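Local coordinates for prenylcyclase (Actinoplanes teichomyceticus, PDB 6IJ1), which probably acts on an isoprenoid substrate as a prenyl-chain cyclase or related prenyltransferase, at residues W43-Q54 with S93-L104; D197-E207 with F247-Q258. All blocks are in the same frame, centred on the assembly; numbering follows the deposited sequence.

Contact 1: residues W43-Q54 with S93-L104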
loop_
_atom_site.group_PDB
_atom_site.type_symbol
_atom_site.label_atom_id
_atom_site.label_comp_id
_atom_site.label_asym_id
_atom_site.label_seq_id
_atom_site.Cartn_x
_atom_site.Cartn_y
_atom_site.Cartn_z
ATOM N N TRP A 43 -1.844 8.730 -6.219
ATOM C CA TRP A 43 -1.576 7.543 -5.412
ATOM C C TRP A 43 -1.873 6.279 -6.203
ATOM O O TRP A 43 -1.019 5.391 -6.354
ATOM C CB TRP A 43 -2.385 7.618 -4.119
ATOM C CG TRP A 43 -2.486 6.287 -3.414
ATOM C CD1 TRP A 43 -1.481 5.343 -3.205
ATOM C CD2 TRP A 43 -3.663 5.741 -2.799
ATOM N NE1 TRP A 43 -1.985 4.273 -2.489
ATOM C CE2 TRP A 43 -3.318 4.503 -2.238
ATOM C CE3 TRP A 43 -4.989 6.198 -2.686
ATOM C CZ2 TRP A 43 -4.248 3.682 -1.558
ATOM C CZ3 TRP A 43 -5.911 5.401 -1.986
ATOM C CH2 TRP A 43 -5.552 4.143 -1.455
ATOM N N ILE A 44 -3.096 6.166 -6.747
ATOM C CA ILE A 44 -3.476 4.923 -7.416
ATOM C C ILE A 44 -2.684 4.710 -8.695
ATOM O O ILE A 44 -2.329 3.577 -9.018
ATOM C CB ILE A 44 -5.005 4.941 -7.684
ATOM C CG1 ILE A 44 -5.733 4.849 -6.338
ATOM C CG2 ILE A 44 -5.465 3.817 -8.605
ATOM C CD1 ILE A 44 -5.487 3.501 -5.561
ATOM N N THR A 45 -2.430 5.783 -9.467
ATOM C CA THR A 45 -1.606 5.632 -10.658
ATOM C C THR A 45 -0.230 5.083 -10.308
ATOM O O THR A 45 0.254 4.177 -10.982
ATOM C CB THR A 45 -1.499 7.002 -11.343
ATOM O OG1 THR A 45 -2.794 7.380 -11.858
ATOM C CG2 THR A 45 -0.524 6.964 -12.514
ATOM N N ALA A 46 0.411 5.675 -9.293
ATOM C CA ALA A 46 1.727 5.191 -8.867
ATOM C C ALA A 46 1.655 3.735 -8.406
ATOM O O ALA A 46 2.528 2.925 -8.728
ATOM C CB ALA A 46 2.283 6.061 -7.764
ATOM N N TYR A 47 0.617 3.384 -7.633
ATOM C CA TYR A 47 0.540 2.042 -7.064
ATOM C C TYR A 47 0.339 0.995 -8.167
ATOM O O TYR A 47 1.000 -0.051 -8.191
ATOM C CB TYR A 47 -0.646 2.039 -6.078
ATOM C CG TYR A 47 -0.800 0.726 -5.311
ATOM C CD1 TYR A 47 -0.000 0.517 -4.202
ATOM C CD2 TYR A 47 -1.700 -0.261 -5.716
ATOM C CE1 TYR A 47 -0.073 -0.668 -3.502
ATOM C CE2 TYR A 47 -1.826 -1.434 -4.981
ATOM C CZ TYR A 47 -1.021 -1.611 -3.870
ATOM O OH TYR A 47 -1.102 -2.769 -3.100
ATOM N N VAL A 48 -0.586 1.251 -9.081
ATOM C CA VAL A 48 -0.834 0.300 -10.174
ATOM C C VAL A 48 0.392 0.182 -11.078
ATOM O O VAL A 48 0.806 -0.923 -11.435
ATOM C CB VAL A 48 -2.077 0.742 -10.977
ATOM C CG1 VAL A 48 -2.238 -0.072 -12.255
ATOM C CG2 VAL A 48 -3.365 0.644 -10.047
ATOM N N ALA A 49 0.976 1.345 -11.432
ATOM C CA ALA A 49 2.159 1.355 -12.303
ATOM C C ALA A 49 3.287 0.556 -11.690
ATOM O O ALA A 49 3.987 -0.175 -12.404
ATOM C CB ALA A 49 2.627 2.798 -12.575
ATOM N N GLY A 50 3.468 0.661 -10.357
ATOM C CA GLY A 50 4.583 -0.046 -9.724
ATOM C C GLY A 50 4.456 -1.550 -9.840
ATOM O O GLY A 50 5.448 -2.269 -9.986
ATOM N N VAL A 51 3.227 -2.071 -9.804
ATOM C CA VAL A 51 3.040 -3.512 -10.004
ATOM C C VAL A 51 3.290 -3.870 -11.468
ATOM O O VAL A 51 4.002 -4.844 -11.783
ATOM C CB VAL A 51 1.624 -3.938 -9.547
ATOM C CG1 VAL A 51 1.386 -5.399 -9.914
ATOM C CG2 VAL A 51 1.489 -3.759 -8.024
ATOM N N LEU A 52 2.732 -3.069 -12.385
ATOM C CA LEU A 52 2.804 -3.393 -13.808
ATOM C C LEU A 52 4.250 -3.428 -14.282
ATOM O O LEU A 52 4.583 -4.267 -15.105
ATOM C CB LEU A 52 1.981 -2.393 -14.621
ATOM C CG LEU A 52 0.456 -2.527 -14.498
ATOM C CD1 LEU A 52 -0.254 -1.437 -15.270
ATOM C CD2 LEU A 52 -0.018 -3.897 -14.977
ATOM N N VAL A 53 5.119 -2.540 -13.780
ATOM C CA VAL A 53 6.481 -2.555 -14.338
ATOM C C VAL A 53 7.275 -3.772 -13.885
ATOM O O VAL A 53 8.354 -4.037 -14.441
ATOM C CB VAL A 53 7.284 -1.258 -14.017
ATOM C CG1 VAL A 53 6.643 -0.003 -14.608
ATOM C CG2 VAL A 53 7.566 -1.070 -12.513
ATOM N N GLN A 54 6.777 -4.565 -12.936
ATOM C CA GLN A 54 7.436 -5.778 -12.466
ATOM C C GLN A 54 6.921 -7.054 -13.129
ATOM O O GLN A 54 7.431 -8.142 -12.814
ATOM C CB GLN A 54 7.258 -5.914 -10.964
ATOM C CG GLN A 54 7.841 -4.767 -10.185
ATOM C CD GLN A 54 7.513 -4.921 -8.708
ATOM O OE1 GLN A 54 7.918 -5.908 -8.060
ATOM N NE2 GLN A 54 6.688 -4.001 -8.182
ATOM N N SER A 93 1.528 8.624 -0.538
ATOM C CA SER A 93 1.451 8.848 -1.976
ATOM C C SER A 93 2.836 9.208 -2.565
ATOM O O SER A 93 3.252 8.674 -3.602
ATOM C CB SER A 93 0.450 9.997 -2.302
ATOM O OG SER A 93 -0.837 9.671 -1.764
ATOM N N THR A 94 3.569 10.090 -1.862
ATOM C CA THR A 94 4.907 10.463 -2.303
ATOM C C THR A 94 5.795 9.232 -2.354
ATOM O O THR A 94 6.536 9.033 -3.316
ATOM C CB THR A 94 5.461 11.488 -1.350
ATOM O OG1 THR A 94 4.550 12.634 -1.366
ATOM C CG2 THR A 94 6.871 11.918 -1.704
ATOM N N GLY A 95 5.695 8.390 -1.328
ATOM C CA GLY A 95 6.515 7.171 -1.319
ATOM C C GLY A 95 6.193 6.242 -2.475
ATOM O O GLY A 95 7.111 5.644 -3.068
ATOM N N TRP A 96 4.916 6.097 -2.860
ATOM C CA TRP A 96 4.613 5.247 -4.006
ATOM C C TRP A 96 5.195 5.799 -5.317
ATOM O O TRP A 96 5.589 5.014 -6.171
ATOM C CB TRP A 96 3.090 4.991 -4.207
ATOM C CG TRP A 96 2.518 4.205 -3.068
ATOM C CD1 TRP A 96 1.718 4.665 -2.050
ATOM C CD2 TRP A 96 2.746 2.828 -2.815
ATOM N NE1 TRP A 96 1.463 3.643 -1.150
ATOM C CE2 TRP A 96 2.105 2.510 -1.579
ATOM C CE3 TRP A 96 3.467 1.838 -3.496
ATOM C CZ2 TRP A 96 2.148 1.241 -1.024
ATOM C CZ3 TRP A 96 3.525 0.548 -2.947
ATOM C CH2 TRP A 96 2.870 0.279 -1.698
ATOM N N VAL A 97 5.192 7.144 -5.503
ATOM C CA VAL A 97 5.801 7.712 -6.704
ATOM C C VAL A 97 7.294 7.445 -6.706
ATOM O O VAL A 97 7.853 7.046 -7.741
ATOM C CB VAL A 97 5.489 9.212 -6.793
ATOM C CG1 VAL A 97 6.186 9.763 -8.070
ATOM C CG2 VAL A 97 3.959 9.400 -6.857
ATOM N N LEU A 98 7.963 7.709 -5.583
ATOM C CA LEU A 98 9.425 7.453 -5.549
ATOM C C LEU A 98 9.738 5.964 -5.685
ATOM O O LEU A 98 10.742 5.594 -6.323
ATOM C CB LEU A 98 10.034 7.996 -4.266
ATOM C CG LEU A 98 9.944 9.550 -4.185
ATOM C CD1 LEU A 98 10.130 10.064 -2.805
ATOM C CD2 LEU A 98 11.084 10.108 -5.120
ATOM N N ARG A 99 8.868 5.082 -5.183
ATOM C CA ARG A 99 9.075 3.654 -5.430
ATOM C C ARG A 99 9.004 3.306 -6.906
ATOM O O ARG A 99 9.805 2.499 -7.388
ATOM C CB ARG A 99 8.029 2.849 -4.649
ATOM C CG ARG A 99 8.063 1.347 -4.954
ATOM C CD ARG A 99 7.151 0.606 -3.993
ATOM N NE ARG A 99 6.792 -0.716 -4.546
ATOM C CZ ARG A 99 7.448 -1.831 -4.270
ATOM N NH1 ARG A 99 8.520 -1.805 -3.465
ATOM N NH2 ARG A 99 7.015 -2.958 -4.821
ATOM N N LEU A 100 8.044 3.875 -7.642
ATOM C CA LEU A 100 7.970 3.653 -9.077
ATOM C C LEU A 100 9.269 4.109 -9.745
ATOM O O LEU A 100 9.800 3.384 -10.609
ATOM C CB LEU A 100 6.760 4.399 -9.650
ATOM C CG LEU A 100 6.563 4.226 -11.158
ATOM C CD1 LEU A 100 6.360 2.783 -11.617
ATOM C CD2 LEU A 100 5.364 5.113 -11.510
ATOM N N ALA A 101 9.770 5.276 -9.312
ATOM C CA ALA A 101 11.053 5.741 -9.847
ATOM C C ALA A 101 12.179 4.771 -9.556
ATOM O O ALA A 101 13.001 4.502 -10.446
ATOM C CB ALA A 101 11.355 7.124 -9.275
ATOM N N GLU A 102 12.247 4.221 -8.341
ATOM C CA GLU A 102 13.317 3.240 -8.044
ATOM C C GLU A 102 13.137 2.013 -8.899
ATOM O O GLU A 102 14.113 1.455 -9.411
ATOM C CB GLU A 102 13.316 2.895 -6.539
ATOM C CG GLU A 102 13.786 4.077 -5.713
ATOM C CD GLU A 102 14.267 3.730 -4.289
ATOM O OE1 GLU A 102 14.071 2.561 -3.858
ATOM O OE2 GLU A 102 14.820 4.620 -3.598
ATOM N N LEU A 103 11.894 1.537 -9.056
ATOM C CA LEU A 103 11.699 0.329 -9.871
ATOM C C LEU A 103 12.145 0.557 -11.314
ATOM O O LEU A 103 12.596 -0.387 -11.967
ATOM C CB LEU A 103 10.223 -0.105 -9.839
ATOM C CG LEU A 103 9.742 -0.621 -8.492
ATOM C CD1 LEU A 103 8.233 -0.724 -8.530
ATOM C CD2 LEU A 103 10.268 -2.023 -8.293
ATOM N N LEU A 104 12.048 1.791 -11.802
ATOM C CA LEU A 104 12.380 2.148 -13.176
ATOM C C LEU A 104 13.811 2.657 -13.334
ATOM O O LEU A 104 14.210 2.992 -14.448
ATOM C CB LEU A 104 11.405 3.222 -13.678
ATOM C CG LEU A 104 10.000 2.625 -13.912
ATOM C CD1 LEU A 104 9.018 3.710 -14.344
ATOM C CD2 LEU A 104 10.021 1.504 -14.994
HETATM O O HOH W 1 4.656 2.525 -6.912
#

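Contact 2: residues D197-E207 with F247-Q258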
loop_
_atom_site.group_PDB
_atom_site.type_symbol
_atom_site.label_atom_id
_atom_site.label_comp_id
_atom_site.label_asym_id
_atom_site.label_seq_id
_atom_site.Cartn_x
_atom_site.Cartn_y
_atom_site.Cartn_z
ATOM N N ASP A 197 -6.726 -4.594 7.510
ATOM C CA ASP A 197 -6.012 -5.861 7.467
ATOM C C ASP A 197 -4.553 -5.639 7.859
ATOM O O ASP A 197 -3.834 -4.995 7.101
ATOM C CB ASP A 197 -6.081 -6.464 6.064
ATOM C CG ASP A 197 -7.515 -6.710 5.611
ATOM O OD1 ASP A 197 -8.290 -7.373 6.349
ATOM O OD2 ASP A 197 -7.878 -6.254 4.503
ATOM N N PRO A 198 -4.078 -6.189 8.975
ATOM C CA PRO A 198 -2.650 -6.067 9.310
ATOM C C PRO A 198 -1.773 -6.810 8.333
ATOM O O PRO A 198 -0.545 -6.574 8.338
ATOM C CB PRO A 198 -2.570 -6.674 10.711
ATOM C CG PRO A 198 -3.712 -7.660 10.765
ATOM C CD PRO A 198 -4.832 -6.924 9.990
ATOM N N GLU A 199 -2.349 -7.680 7.487
ATOM C CA GLU A 199 -1.544 -8.230 6.405
ATOM C C GLU A 199 -0.918 -7.148 5.531
ATOM O O GLU A 199 0.122 -7.393 4.920
ATOM C CB GLU A 199 -2.410 -9.147 5.526
ATOM C CG GLU A 199 -2.907 -10.462 6.238
ATOM C CD GLU A 199 -4.101 -10.262 7.155
ATOM O OE1 GLU A 199 -4.598 -9.139 7.367
ATOM O OE2 GLU A 199 -4.520 -11.300 7.743
ATOM N N LEU A 200 -1.558 -5.980 5.379
ATOM C CA LEU A 200 -0.994 -4.953 4.522
ATOM C C LEU A 200 0.285 -4.397 5.112
ATOM O O LEU A 200 1.318 -4.416 4.418
ATOM C CB LEU A 200 -2.067 -3.875 4.296
ATOM C CG LEU A 200 -1.708 -2.631 3.482
ATOM C CD1 LEU A 200 -0.714 -1.580 4.223
ATOM C CD2 LEU A 200 -1.186 -2.998 2.110
ATOM N N SER A 201 0.255 -3.937 6.375
ATOM C CA SER A 201 1.485 -3.395 6.968
ATOM C C SER A 201 2.551 -4.470 7.047
ATOM O O SER A 201 3.731 -4.213 6.811
ATOM C CB SER A 201 1.168 -2.824 8.350
ATOM O OG SER A 201 0.200 -3.696 9.023
ATOM N N THR A 202 2.133 -5.714 7.327
ATOM C CA THR A 202 3.119 -6.793 7.491
ATOM C C THR A 202 3.819 -7.116 6.187
ATOM O O THR A 202 5.076 -7.287 6.145
ATOM C CB THR A 202 2.426 -8.037 8.099
ATOM O OG1 THR A 202 1.866 -7.636 9.343
ATOM C CG2 THR A 202 3.423 -9.198 8.322
ATOM N N ALA A 203 3.050 -7.262 5.095
ATOM C CA ALA A 203 3.658 -7.580 3.807
ATOM C C ALA A 203 4.574 -6.467 3.326
ATOM O O ALA A 203 5.671 -6.737 2.842
ATOM C CB ALA A 203 2.564 -7.848 2.742
ATOM N N LEU A 204 4.138 -5.208 3.458
ATOM C CA LEU A 204 5.017 -4.124 2.997
ATOM C C LEU A 204 6.265 -4.055 3.852
ATOM O O LEU A 204 7.349 -3.839 3.307
ATOM C CB LEU A 204 4.258 -2.792 3.034
ATOM C CG LEU A 204 2.993 -2.747 2.151
ATOM C CD1 LEU A 204 2.535 -1.259 2.114
ATOM C CD2 LEU A 204 3.172 -3.309 0.765
ATOM N N ALA A 205 6.115 -4.263 5.169
ATOM C CA ALA A 205 7.274 -4.207 6.061
ATOM C C ALA A 205 8.310 -5.255 5.668
ATOM O O ALA A 205 9.506 -4.955 5.507
ATOM C CB ALA A 205 6.847 -4.423 7.493
ATOM N N VAL A 206 7.871 -6.496 5.444
ATOM C CA VAL A 206 8.902 -7.506 5.184
ATOM C C VAL A 206 9.523 -7.339 3.819
ATOM O O VAL A 206 10.699 -7.648 3.625
ATOM C CB VAL A 206 8.362 -8.935 5.383
ATOM C CG1 VAL A 206 8.009 -9.127 6.817
ATOM C CG2 VAL A 206 7.210 -9.313 4.431
ATOM N N GLU A 207 8.766 -6.899 2.807
ATOM C CA GLU A 207 9.368 -6.634 1.515
ATOM C C GLU A 207 10.345 -5.455 1.602
ATOM O O GLU A 207 11.440 -5.500 1.014
ATOM C CB GLU A 207 8.262 -6.358 0.479
ATOM C CG GLU A 207 7.472 -7.672 0.190
ATOM C CD GLU A 207 6.423 -7.516 -0.854
ATOM O OE1 GLU A 207 6.177 -6.367 -1.289
ATOM O OE2 GLU A 207 5.814 -8.524 -1.232
ATOM N N PHE A 247 -7.522 -9.338 -1.151
ATOM C CA PHE A 247 -6.451 -8.428 -0.697
ATOM C C PHE A 247 -5.631 -9.058 0.425
ATOM O O PHE A 247 -4.382 -9.114 0.350
ATOM C CB PHE A 247 -7.175 -7.149 -0.236
ATOM C CG PHE A 247 -6.295 -6.000 0.144
ATOM C CD1 PHE A 247 -5.567 -5.319 -0.840
ATOM C CD2 PHE A 247 -6.245 -5.579 1.446
ATOM C CE1 PHE A 247 -4.824 -4.166 -0.476
ATOM C CE2 PHE A 247 -5.490 -4.407 1.833
ATOM C CZ PHE A 247 -4.793 -3.734 0.851
ATOM N N ALA A 248 -6.306 -9.513 1.488
ATOM C CA ALA A 248 -5.552 -10.040 2.629
ATOM C C ALA A 248 -4.843 -11.330 2.268
ATOM O O ALA A 248 -3.761 -11.619 2.828
ATOM C CB ALA A 248 -6.482 -10.258 3.820
ATOM N N THR A 249 -5.450 -12.148 1.386
ATOM C CA THR A 249 -4.818 -13.405 0.979
ATOM C C THR A 249 -3.524 -13.117 0.209
ATOM O O THR A 249 -2.488 -13.761 0.438
ATOM C CB THR A 249 -5.818 -14.204 0.112
ATOM O OG1 THR A 249 -6.940 -14.473 0.918
ATOM C CG2 THR A 249 -5.227 -15.565 -0.302
ATOM N N ALA A 250 -3.574 -12.173 -0.730
ATOM C CA ALA A 250 -2.392 -11.804 -1.498
ATOM C C ALA A 250 -1.290 -11.251 -0.600
ATOM O O ALA A 250 -0.105 -11.613 -0.759
ATOM C CB ALA A 250 -2.784 -10.749 -2.542
ATOM N N LEU A 251 -1.670 -10.420 0.360
ATOM C CA LEU A 251 -0.678 -9.840 1.254
ATOM C C LEU A 251 -0.103 -10.894 2.180
ATOM O O LEU A 251 1.114 -10.873 2.435
ATOM C CB LEU A 251 -1.314 -8.681 2.037
ATOM C CG LEU A 251 -1.667 -7.525 1.133
ATOM C CD1 LEU A 251 -2.745 -6.649 1.801
ATOM C CD2 LEU A 251 -0.414 -6.687 0.753
ATOM N N ALA A 252 -0.919 -11.828 2.680
ATOM C CA ALA A 252 -0.347 -12.882 3.522
ATOM C C ALA A 252 0.620 -13.732 2.718
ATOM O O ALA A 252 1.696 -14.084 3.235
ATOM C CB ALA A 252 -1.477 -13.761 4.105
ATOM N N LEU A 253 0.267 -14.102 1.468
ATOM C CA LEU A 253 1.194 -14.840 0.604
ATOM C C LEU A 253 2.543 -14.125 0.540
ATOM O O LEU A 253 3.615 -14.744 0.707
ATOM C CB LEU A 253 0.540 -14.978 -0.787
ATOM C CG LEU A 253 1.224 -15.844 -1.830
ATOM C CD1 LEU A 253 0.230 -16.100 -2.976
ATOM C CD2 LEU A 253 2.499 -15.165 -2.413
ATOM N N ARG A 254 2.497 -12.813 0.301
ATOM C CA ARG A 254 3.733 -12.041 0.123
ATOM C C ARG A 254 4.547 -11.991 1.398
ATOM O O ARG A 254 5.791 -12.084 1.303
ATOM C CB ARG A 254 3.337 -10.638 -0.315
ATOM C CG ARG A 254 2.957 -10.599 -1.768
ATOM C CD ARG A 254 2.195 -9.329 -2.175
ATOM N NE ARG A 254 3.074 -8.163 -1.982
ATOM C CZ ARG A 254 2.666 -6.925 -2.201
ATOM N NH1 ARG A 254 1.408 -6.703 -2.617
ATOM N NH2 ARG A 254 3.516 -5.931 -1.978
ATOM N N ALA A 255 3.906 -11.981 2.572
ATOM C CA ALA A 255 4.644 -11.997 3.836
ATOM C C ALA A 255 5.296 -13.371 4.056
ATOM O O ALA A 255 6.456 -13.462 4.529
ATOM C CB ALA A 255 3.720 -11.599 4.987
ATOM N N VAL A 256 4.593 -14.445 3.696
ATOM C CA VAL A 256 5.198 -15.773 3.857
ATOM C C VAL A 256 6.451 -15.868 3.019
ATOM O O VAL A 256 7.447 -16.495 3.431
ATOM C CB VAL A 256 4.177 -16.845 3.451
ATOM C CG1 VAL A 256 4.886 -18.239 3.505
ATOM C CG2 VAL A 256 3.061 -16.891 4.414
ATOM N N ALA A 257 6.415 -15.311 1.810
ATOM C CA ALA A 257 7.507 -15.420 0.858
ATOM C C ALA A 257 8.773 -14.718 1.348
ATOM O O ALA A 257 9.839 -14.953 0.741
ATOM C CB ALA A 257 7.069 -14.879 -0.503
ATOM N N GLN A 258 8.715 -13.973 2.462
ATOM C CA GLN A 258 9.945 -13.393 3.017
ATOM C C GLN A 258 10.536 -14.183 4.163
ATOM O O GLN A 258 11.489 -13.714 4.808
ATOM C CB GLN A 258 9.724 -11.924 3.411
ATOM C CG GLN A 258 9.460 -11.000 2.185
ATOM C CD GLN A 258 10.478 -10.975 1.037
ATOM O OE1 GLN A 258 11.648 -11.091 1.263
ATOM N NE2 GLN A 258 9.995 -10.818 -0.193
HETATM O O HOH W 2 6.995 -10.975 -0.848
#

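Contact 1: residues W43-Q54 with S93-L104
Tyr-47 turns the edge of its ring onto one face of the Trp-96 indole. The planes stand at 80°, a T-shaped pair, and Tyr-47 CE1 reaches Trp-96 CH2 at 3.6 Å. Trp-43 lies along the pyrrole side of the same indole, its CD1 3.5 Å from Trp-96 CD1, with the two five-membered rings set obliquely. Ala-46 CB fits against Trp-96 CB at 3.8 Å and also meets Val-97 CG2. Farther along, Leu-100 CD2 touches Ala-49 CB at 3.7 Å, and Val-53 CG1 rests on Leu-104 CD2 at 3.7 Å. No direct hydrogen bond joins the two helices, but one water donates to both Ala-46 O and Trp-96 O.

A second shell fixes the rings. Tyr-47 OH is hydrogen-bonded to Thr-332, and Trp-96 NE1 to Asp-92. With chi1 at -176°, the Tyr-47 ring swings away from its own backbone N and comes alongside Trp-96. An alanine in place of Trp-96 is likely to open a gap beside Tyr-47 and Trp-43 and leave Asp-92 without its indole N-H. Gln-54 NE2 donates to Gly-50 O at 2.8 Å, while its OE1 is bonded to Gln-335.

The helices run roughly parallel at 31°, with the aromatic cluster between them, consistent with neighbouring inner helices of an (alpha/alpha)6 barrel.

Contact 2: residues D197-E207 with F247-Q258
Arg-254 presents its NE and NH2 edge to the carboxylate of Glu-207. Arg-254 NH2 donates to Glu-207 OE1 at 2.8 Å. Arg-254 NE donates to Glu-207 OE2 at 2.9 Å. Both bonds are nearly straight. They lie in the guanidinium plane and meet the syn sides of the oxygens, though somewhat out of the carboxylate plane; the two planes are 26° apart. The arginine chain gets there by folding about its CG-CD bond (63°).

OE2 of Glu-207 has a further donor. A water donates to Glu-207 OE2 at 2.7 Å and also to Arg-254 O. The same water accepts from Gln-258 NE2 at 3.1 Å. It thus links the salt bridge to the backbone of Arg-254 and to the side chain of Gln-258. Gln-258 also lays its CG against Val-206 CG2.

The helices run roughly parallel, 32° apart, with axes 8.2 Å from each other. Their order, paired with outer helices such as 216-229, is consistent with successive inner helices of an (alpha/alpha)6 barrel, as in class II terpene cyclases and the beta subunits of protein prenyltransferases. Small residues permit the close approach: Ala-203 CB lies 3.4 Å from Leu-251 O, and Ala-255 CB sits near Ala-203 CA.

At the other end Leu-251 CD1 lies over the centre of one face of the Phe-247 ring and touches Leu-200. Asp-197 OD2 meets the ring edge in plane, 3.5 Å from Phe-247 CD2. Glu-199 CG passes Ala-248 O; Glu-199 OE2 forms a salt bridge with Arg-229. Pro-198 O accepts from both Thr-202 N and Thr-202 OG1. Thr-202 OG1 in turn is hydrogen-bonded to Trp-190 N.

Overall arrangement
Contact 1 and contact 2 each join a pair of probably inner helices, and their centres are 18 Å apart. Along the chain the two follow one another without interleaving. They still touch: Trp-96 CZ2 packs 4.0 Å from Leu-204 CD1. Helix 327-341 touches both. Its Thr-332 meets Tyr-47 and Phe-247, and its Gln-335 meets Gln-54 and Arg-254. A bound imidazole lies about 3 Å from the side chain of Arg-99 in contact 1, and imidazole is likewise about 3 Å from that of Glu-207 in contact 2. Arg-99 NH2 is 5.0 Å from Glu-207 OE1. Such molecules probably come from the crystallisation liquor, though they can mark a pocket.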